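HemO (Neisseria meningitidis, PDB 1J77) binds heme and probably acts as a heme oxygenase, an enzyme that oxidatively opens the porphyrin ring. Local coordinates at residues D24-D27 with N28-S32; K54-D57 with H58-K61; H137-R140 with H141-P144. All blocks are in the same frame, centred on the assembly; numbering follows the deposited sequence. Where two conformers were deposited one is given.

Contact 1: D24-D27 with N28-S32; sequences DSVD and NLVMS. With HEM (protoporphyrin IX containing Fe), chain B.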
loop_
_atom_site.group_PDB
_atom_site.type_symbol
_atom_site.label_atom_id
_atom_site.label_comp_id
_atom_site.label_asym_id
_atom_site.label_seq_id
_atom_site.Cartn_x
_atom_site.Cartn_y
_atom_site.Cartn_z
ATOM N N ASP A 24 -3.415 8.062 -8.639
ATOM C CA ASP A 24 -4.408 9.078 -8.382
ATOM C C ASP A 24 -5.823 8.510 -8.440
ATOM O O ASP A 24 -6.672 8.943 -7.637
ATOM C CB ASP A 24 -4.217 10.258 -9.300
ATOM C CG ASP A 24 -2.964 11.050 -9.005
ATOM O OD1 ASP A 24 -2.277 10.733 -7.993
ATOM O OD2 ASP A 24 -2.629 12.031 -9.732
ATOM N N SER A 25 -6.057 7.489 -9.275
ATOM C CA SER A 25 -7.386 6.848 -9.267
ATOM C C SER A 25 -7.672 6.163 -7.922
ATOM O O SER A 25 -8.835 6.108 -7.459
ATOM C CB SER A 25 -7.568 5.917 -10.457
ATOM O OG SER A 25 -6.944 4.660 -10.202
ATOM N N VAL A 26 -6.613 5.632 -7.299
ATOM C CA VAL A 26 -6.740 4.999 -5.993
ATOM C C VAL A 26 -7.028 6.006 -4.881
ATOM O O VAL A 26 -7.964 5.840 -4.094
ATOM C CB VAL A 26 -5.452 4.145 -5.682
ATOM C CG1 VAL A 26 -5.473 3.730 -4.208
ATOM C CG2 VAL A 26 -5.411 2.963 -6.596
ATOM N N ASP A 27 -6.265 7.102 -4.875
ATOM C CA ASP A 27 -6.428 8.200 -3.940
ATOM C C ASP A 27 -7.895 8.707 -4.022
ATOM O O ASP A 27 -8.596 8.730 -3.042
ATOM C CB ASP A 27 -5.384 9.280 -4.319
ATOM C CG ASP A 27 -5.501 10.614 -3.526
ATOM O OD1 ASP A 27 -6.499 10.881 -2.826
ATOM O OD2 ASP A 27 -4.499 11.397 -3.531
ATOM N N ASN A 28 -8.342 8.977 -5.234
ATOM C CA ASN A 28 -9.702 9.476 -5.430
ATOM C C ASN A 28 -10.753 8.476 -4.973
ATOM O O ASN A 28 -11.760 8.867 -4.358
ATOM C CB ASN A 28 -9.928 9.799 -6.920
ATOM C CG ASN A 28 -9.213 11.036 -7.378
ATOM O OD1 ASN A 28 -8.941 11.914 -6.576
ATOM N ND2 ASN A 28 -8.921 11.119 -8.685
ATOM N N LEU A 29 -10.551 7.187 -5.321
ATOM C CA LEU A 29 -11.552 6.206 -4.915
ATOM C C LEU A 29 -11.621 6.016 -3.401
ATOM O O LEU A 29 -12.702 5.849 -2.823
ATOM C CB LEU A 29 -11.318 4.873 -5.619
ATOM C CG LEU A 29 -12.342 3.756 -5.418
ATOM C CD1 LEU A 29 -13.780 4.179 -5.803
ATOM C CD2 LEU A 29 -11.920 2.576 -6.213
ATOM N N VAL A 30 -10.458 5.945 -2.750
ATOM C CA VAL A 30 -10.410 5.810 -1.300
ATOM C C VAL A 30 -11.183 7.001 -0.672
ATOM O O VAL A 30 -12.057 6.833 0.177
ATOM C CB VAL A 30 -8.971 5.811 -0.772
ATOM C CG1 VAL A 30 -8.921 6.086 0.769
ATOM C CG2 VAL A 30 -8.241 4.489 -1.174
ATOM N N MET A 31 -10.858 8.195 -1.101
ATOM C CA MET A 31 -11.576 9.324 -0.511
ATOM C C MET A 31 -13.064 9.359 -0.827
ATOM O O MET A 31 -13.853 9.686 0.048
ATOM C CB MET A 31 -10.895 10.602 -0.875
ATOM C CG MET A 31 -9.458 10.703 -0.399
ATOM S SD MET A 31 -9.266 10.446 1.396
ATOM C CE MET A 31 -10.170 11.826 2.020
ATOM N N SER A 32 -13.459 8.889 -2.007
ATOM C CA SER A 32 -14.879 8.932 -2.357
ATOM C C SER A 32 -15.712 8.030 -1.454
ATOM O O SER A 32 -16.926 8.284 -1.267
ATOM C CB SER A 32 -15.143 8.494 -3.787
ATOM O OG SER A 32 -14.552 9.327 -4.698
HETATM C CHA HEM B . 3.010 8.586 -2.978
HETATM C CHB HEM B . -1.174 10.468 -1.429
HETATM C CHC HEM B . -3.087 5.985 -1.205
HETATM C CHD HEM B . 0.965 4.174 -3.223
HETATM C C1A HEM B . 2.077 9.466 -2.488
HETATM C C2A HEM B . 2.308 10.892 -2.163
HETATM C C3A HEM B . 1.141 11.377 -1.743
HETATM C C4A HEM B . 0.135 10.326 -1.788
HETATM C CMA HEM B . 0.884 12.836 -1.288
HETATM C CAA HEM B . 3.632 11.708 -2.210
HETATM C CBA HEM B . 4.258 11.698 -0.815
HETATM C CGA HEM B . 5.629 12.346 -0.801
HETATM O O1A HEM B . 6.246 12.464 -1.901
HETATM O O2A HEM B . 6.076 12.755 0.312
HETATM C C1B HEM B . -2.067 9.428 -1.222
HETATM C C2B HEM B . -3.396 9.572 -0.695
HETATM C C3B HEM B . -3.957 8.329 -0.659
HETATM C C4B HEM B . -2.939 7.377 -1.101
HETATM C CMB HEM B . -3.968 10.954 -0.289
HETATM C CAB HEM B . -5.336 7.930 -0.131
HETATM C CBB HEM B . -6.392 8.724 -0.278
HETATM C C1C HEM B . -2.137 5.119 -1.675
HETATM C C2C HEM B . -2.247 3.661 -1.700
HETATM C C3C HEM B . -1.154 3.180 -2.313
HETATM C C4C HEM B . -0.256 4.265 -2.600
HETATM C CMC HEM B . -3.492 2.895 -1.231
HETATM C CAC HEM B . -0.797 1.731 -2.617
HETATM C CBC HEM B . -1.753 0.808 -2.644
HETATM C C1D HEM B . 1.839 5.209 -3.333
HETATM C C2D HEM B . 3.152 5.048 -3.901
HETATM C C3D HEM B . 3.788 6.402 -3.855
HETATM C C4D HEM B . 2.793 7.248 -3.241
HETATM C CMD HEM B . 3.737 3.745 -4.448
HETATM C CAD HEM B . 5.203 6.808 -4.266
HETATM C CBD HEM B . 5.231 7.645 -5.511
HETATM C CGD HEM B . 6.702 7.838 -5.808
HETATM O O1D HEM B . 7.276 6.960 -6.494
HETATM O O2D HEM B . 7.274 8.900 -5.412
HETATM N NA HEM B . 0.758 9.173 -2.233
HETATM N NB HEM B . -1.838 8.087 -1.496
HETATM N NC HEM B . -0.919 5.419 -2.211
HETATM N ND HEM B . 1.622 6.538 -2.941
HETATM FE FE HEM B . -0.114 7.329 -2.327
HETATM O O HOH W 1 -8.744 12.336 -4.014
HETATM O O HOH W 2 0.557 6.962 -0.531
#

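Contact 2: K54-D57 with H58-K61; sequences KAVD and HIYK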
loop_
_atom_site.group_PDB
_atom_site.type_symbol
_atom_site.label_atom_id
_atom_site.label_comp_id
_atom_site.label_asym_id
_atom_site.label_seq_id
_atom_site.Cartn_x
_atom_site.Cartn_y
_atom_site.Cartn_z
ATOM N N LYS A 54 -1.448 -8.038 3.836
ATOM C CA LYS A 54 -1.213 -9.485 3.860
ATOM C C LYS A 54 -0.637 -9.982 2.530
ATOM O O LYS A 54 0.280 -10.814 2.495
ATOM C CB LYS A 54 -2.507 -10.228 4.214
ATOM C CG LYS A 54 -2.422 -11.770 4.097
ATOM C CD LYS A 54 -1.460 -12.393 5.014
ATOM C CE LYS A 54 -1.352 -13.923 4.760
ATOM N NZ LYS A 54 -0.715 -14.603 5.913
ATOM N N ALA A 55 -1.176 -9.509 1.428
ATOM C CA ALA A 55 -0.795 -9.902 0.092
ATOM C C ALA A 55 0.672 -9.630 -0.229
ATOM O O ALA A 55 1.193 -10.211 -1.189
ATOM C CB ALA A 55 -1.686 -9.210 -0.941
ATOM N N VAL A 56 1.285 -8.689 0.480
ATOM C CA VAL A 56 2.679 -8.401 0.214
ATOM C C VAL A 56 3.610 -8.914 1.277
ATOM O O VAL A 56 4.828 -8.752 1.167
ATOM C CB VAL A 56 2.946 -6.902 -0.051
ATOM C CG1 VAL A 56 2.250 -6.393 -1.325
ATOM C CG2 VAL A 56 2.631 -6.046 1.187
ATOM N N ASP A 57 3.074 -9.590 2.280
ATOM C CA ASP A 57 3.827 -10.054 3.430
ATOM C C ASP A 57 4.998 -10.960 3.078
ATOM O O ASP A 57 6.058 -10.798 3.629
ATOM C CB ASP A 57 2.903 -10.733 4.443
ATOM C CG ASP A 57 3.512 -10.750 5.798
ATOM O OD1 ASP A 57 3.707 -11.857 6.380
ATOM O OD2 ASP A 57 3.888 -9.670 6.299
ATOM N N HIS A 58 4.751 -11.873 2.151
ATOM C CA HIS A 58 5.782 -12.839 1.730
ATOM C C HIS A 58 6.880 -12.146 0.897
ATOM O O HIS A 58 8.016 -12.676 0.755
ATOM C CB HIS A 58 5.121 -13.964 0.930
ATOM C CG HIS A 58 4.618 -13.540 -0.419
ATOM N ND1 HIS A 58 3.591 -12.623 -0.572
ATOM C CD2 HIS A 58 5.045 -13.830 -1.677
ATOM C CE1 HIS A 58 3.382 -12.414 -1.865
ATOM N NE2 HIS A 58 4.267 -13.111 -2.558
ATOM N N ILE A 59 6.571 -10.992 0.307
ATOM C CA ILE A 59 7.564 -10.253 -0.460
ATOM C C ILE A 59 8.504 -9.522 0.504
ATOM O O ILE A 59 9.709 -9.491 0.289
ATOM C CB ILE A 59 6.878 -9.278 -1.438
ATOM C CG1 ILE A 59 5.929 -10.045 -2.361
ATOM C CG2 ILE A 59 7.961 -8.475 -2.244
ATOM C CD1 ILE A 59 5.137 -9.160 -3.314
ATOM N N TYR A 60 7.963 -8.957 1.576
ATOM C CA TYR A 60 8.781 -8.268 2.587
ATOM C C TYR A 60 9.731 -9.234 3.263
ATOM O O TYR A 60 10.825 -8.846 3.667
ATOM C CB TYR A 60 7.957 -7.509 3.656
ATOM C CG TYR A 60 7.526 -6.098 3.199
ATOM C CD1 TYR A 60 6.236 -5.838 2.743
ATOM C CD2 TYR A 60 8.398 -5.031 3.272
ATOM C CE1 TYR A 60 5.857 -4.578 2.326
ATOM C CE2 TYR A 60 8.039 -3.775 2.861
ATOM C CZ TYR A 60 6.762 -3.542 2.381
ATOM O OH TYR A 60 6.431 -2.253 1.985
ATOM N N LYS A 61 9.321 -10.502 3.292
ATOM C CA LYS A 61 10.114 -11.531 3.966
ATOM C C LYS A 61 10.935 -12.350 2.992
ATOM O O LYS A 61 11.583 -13.359 3.383
ATOM C CB LYS A 61 9.185 -12.471 4.733
ATOM C CG LYS A 61 8.486 -11.852 5.939
ATOM C CD LYS A 61 7.329 -12.693 6.483
ATOM C CE LYS A 61 6.815 -12.173 7.806
ATOM N NZ LYS A 61 5.559 -12.845 8.281
HETATM O O HOH W 3 1.408 -12.894 1.163
#

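Contact 3: H137-R140 with H141-P144; sequences HGAR and HLAP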
loop_
_atom_site.group_PDB
_atom_site.type_symbol
_atom_site.label_atom_id
_atom_site.label_comp_id
_atom_site.label_asym_id
_atom_site.label_seq_id
_atom_site.Cartn_x
_atom_site.Cartn_y
_atom_site.Cartn_z
ATOM N N HIS A 137 -2.997 3.806 18.777
ATOM C CA HIS A 137 -4.350 3.260 18.869
ATOM C C HIS A 137 -5.120 3.562 17.588
ATOM O O HIS A 137 -5.342 4.725 17.283
ATOM C CB HIS A 137 -5.060 3.919 20.053
ATOM C CG HIS A 137 -6.450 3.429 20.274
ATOM N ND1 HIS A 137 -6.729 2.189 20.807
ATOM C CD2 HIS A 137 -7.647 4.011 20.021
ATOM C CE1 HIS A 137 -8.041 2.033 20.877
ATOM N NE2 HIS A 137 -8.618 3.119 20.401
ATOM N N GLY A 138 -5.476 2.527 16.829
ATOM C CA GLY A 138 -6.261 2.696 15.598
ATOM C C GLY A 138 -5.570 3.142 14.326
ATOM O O GLY A 138 -6.033 2.787 13.246
ATOM N N ALA A 139 -4.467 3.871 14.424
ATOM C CA ALA A 139 -3.742 4.363 13.228
ATOM C C ALA A 139 -2.224 4.059 13.259
ATOM O O ALA A 139 -1.391 4.789 12.722
ATOM C CB ALA A 139 -4.021 5.863 13.007
ATOM N N ARG A 140 -1.881 2.990 13.961
ATOM C CA ARG A 140 -0.489 2.525 14.050
ATOM C C ARG A 140 0.134 2.309 12.665
ATOM O O ARG A 140 1.300 2.687 12.419
ATOM C CB ARG A 140 -0.513 1.214 14.859
ATOM C CG ARG A 140 -1.265 1.243 16.272
ATOM C CD ARG A 140 -1.605 -0.155 16.797
ATOM N NE ARG A 140 -2.237 -0.198 18.110
ATOM C CZ ARG A 140 -1.598 -0.231 19.284
ATOM N NH1 ARG A 140 -0.292 -0.193 19.355
ATOM N NH2 ARG A 140 -2.269 -0.309 20.411
ATOM N N HIS A 141 -0.641 1.710 11.758
ATOM C CA HIS A 141 -0.141 1.398 10.402
ATOM C C HIS A 141 0.118 2.600 9.516
ATOM O O HIS A 141 0.883 2.508 8.539
ATOM C CB HIS A 141 -1.043 0.385 9.697
ATOM C CG HIS A 141 -2.225 0.982 9.009
ATOM N ND1 HIS A 141 -3.423 1.213 9.640
ATOM C CD2 HIS A 141 -2.397 1.335 7.714
ATOM C CE1 HIS A 141 -4.287 1.702 8.756
ATOM N NE2 HIS A 141 -3.681 1.797 7.588
ATOM N N LEU A 142 -0.424 3.753 9.926
ATOM C CA LEU A 142 -0.282 5.002 9.180
ATOM C C LEU A 142 0.749 5.940 9.751
ATOM O O LEU A 142 1.117 6.924 9.121
ATOM C CB LEU A 142 -1.634 5.739 9.132
ATOM C CG LEU A 142 -2.802 5.076 8.389
ATOM C CD1 LEU A 142 -4.164 5.809 8.595
ATOM C CD2 LEU A 142 -2.525 4.950 6.927
ATOM N N ALA A 143 1.255 5.612 10.932
ATOM C CA ALA A 143 2.257 6.458 11.560
ATOM C C ALA A 143 3.546 6.476 10.732
ATOM O O ALA A 143 3.874 5.518 9.993
ATOM C CB ALA A 143 2.512 5.979 12.934
ATOM N N PRO A 144 4.265 7.579 10.822
ATOM C CA PRO A 144 5.475 7.796 10.029
ATOM C C PRO A 144 6.610 6.877 10.448
ATOM O O PRO A 144 6.666 6.527 11.624
ATOM C CB PRO A 144 5.875 9.236 10.375
ATOM C CG PRO A 144 5.002 9.689 11.384
ATOM C CD PRO A 144 3.984 8.676 11.764
#

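Contact 1: D24-D27 with N28-S32
On the proximal helix of the heme oxygenase fold, helix 11-32, which carries the axial ligand His23, Asp27 and Met31 sit one turn apart and both border the heme. Regular helical bonding sets this spacing: Met31 N donates to Asp27 O at 3.0 Å, and Val30 N reaches Val26 O at 2.8 Å with a nearly straight N-H...O angle of 172°. Asn28 N to Asp24 O and Leu29 N to Ser25 O continue the pattern.

The side chains on the heme-facing side line the rim of the proximal face, the one turned away from the iron-bound water. Asp27 has CG anti to its backbone N (chi1 174°), which brings the carboxylate beneath the rim of the pyrrole bearing CMB, with OD2 3.3 Å from that methyl carbon of the heme. Its other oxygen, OD1, accepts from a water at 2.9 Å; the same water also donates to Asn28 OD1, so one molecule clamps two consecutive polar side chains. Val26 CG1 lies 3.7 Å from heme CMC, below a different pyrrole, and Val30 CG2 packs on Val26 CG1 at 4.2 Å. The vinyl carbon CBB is shared: Met31 CG approaches it to 3.7 Å, with Val30 CG1 also close, and the bend at chi2 (-55°) keeps Met31 SD beside the same carbon. At the end of the helix, Asn28 O is gripped twice, by Ser32 N and Ser32 OG from opposite faces of its plane.

A water completes the iron coordination, and Tyr112 hydrogen-bonds the heme. Away from the porphyrin, Ser25 OG bonds Val22 O and Lys185. Val26 and Val30, besides meeting the heme, pack with Leu29 on Tyr184, Lys185 and Leu188 of helix 167-192; the loop residue Ala200 touches Asn28 and Ser32.

Contact 2: K54-D57 with H58-K61
The backbone from Val56 to Tyr60 kinks near the end of helix 39-60, where the i to i-4 bonds of His58 N and Ile59 N are missing and Ile59 N turns instead to Val56 O, three residues back, at 3.0 Å, an oxygen that also accepts from Tyr60 N at 3.2 Å. The two arrive differently: Tyr60 N lies almost in line with the carbonyl bond, whereas Ile59 N stands 57° out of its plane.

A water helps fill the break, donating to Lys54 O at 2.7 Å and hydrogen-bonded to His58 ND1. The imidazole is turned back over the helix by chi1 of 70°, which places CG between the backbone N and the carbonyl carbon. Its edge consequently meets Ala55 O in the ring plane, with CE1 3.2 Å from that oxygen, while Ile59 CG1 lies over one face near the rim. On the outer side, Lys61 is extended beyond CG and crosses Asp57, its NZ forming a salt bridge with Asp57 OD1 at 2.8 Å on the syn side of the carboxylate. Inward, Val56 and Tyr60 run side by side, and Val56 CG2 touches the phenol edge in its plane, 3.7 Å from Tyr60 CE1.

Beyond these residues, His58 NE2 bonds Glu102 O and its ring stacks with Tyr101, while Tyr60 OH bonds Glu115. Ile59 and Tyr60 rest on helix 104-119 through Ala107, Trp110, Leu111 and Ala114, and Asp57 meets Tyr78 of helix 78-87.

Contact 3: H137-R140 with H141-P144
Leu142 lies loosely against the methyl group of Ala139, with Leu142 CD1 4.4 Å from Ala139 CB, and it also covers part of one face of the His141 imidazole. Leu142 CG stands 3.5 Å above the His141 ring plane, offset toward the rim; the two side chains leave the backbone at a wide angle and come alongside each other only from CG outward. For His141, chi1 of 85° places CG between the backbone N and the carbonyl carbon, which sets the ring beside Leu142.

Arg140 diverges from this pair. Its chain is extended from CG to NE and runs back along the preceding residues, so that His137 N lies 4.1 Å above the guanidinium plane, again near the rim. Two conformers were deposited for this arginine, and the description holds for one of them. Its NE makes a salt bridge with Asp87, whose OD2 also accepts from Gly138 N. Asp84 of the same helix 78-87 grips the neighbouring turn with both oxygens, one bonded to Arg140 N and the other to His141 ND1; His141 NE2 goes to Gln49. Both imidazole nitrogens are thus engaged, which fixes the rotation of the ring.

The backbone supplies the frame. Leu142 N donates to Ala139 O at 3.1 Å and Ala143 N to Arg140 O at 3.3 Å, both donors lying well above the carbonyl planes, by 64° and 69°. These two i+3 to i hydrogen bonds close overlapping type I turns, the first with Arg140 and His141 at its corners, the second with His141 and Leu142, here in the loop joining helix 122-129 to helix 149-162 and pinned by its polar side chains to helices 39-60 and 78-87.

Overall arrangement
From the N terminus, contact 1 lies on helix 11-32, contact 2 on the next helix, 39-60, and contact 3 in the loop between helices 122-129 and 149-162. Each spans adjoining residues and closes a local turn; they run in series, and none encloses or crosses another. Contacts 1 and 2 lie on opposite sides of the chain's centre, their centres 23 Å apart, and no two contacts touch. Contact 1 borders the heme directly, whereas the side chains of Val56 (contact 2) and Leu142 (contact 3) are each about 8 Å from the heme. Helices 39-60 and 78-87 link the latter two: residues of both helices meet contact 3, and contact 2 belongs to the first.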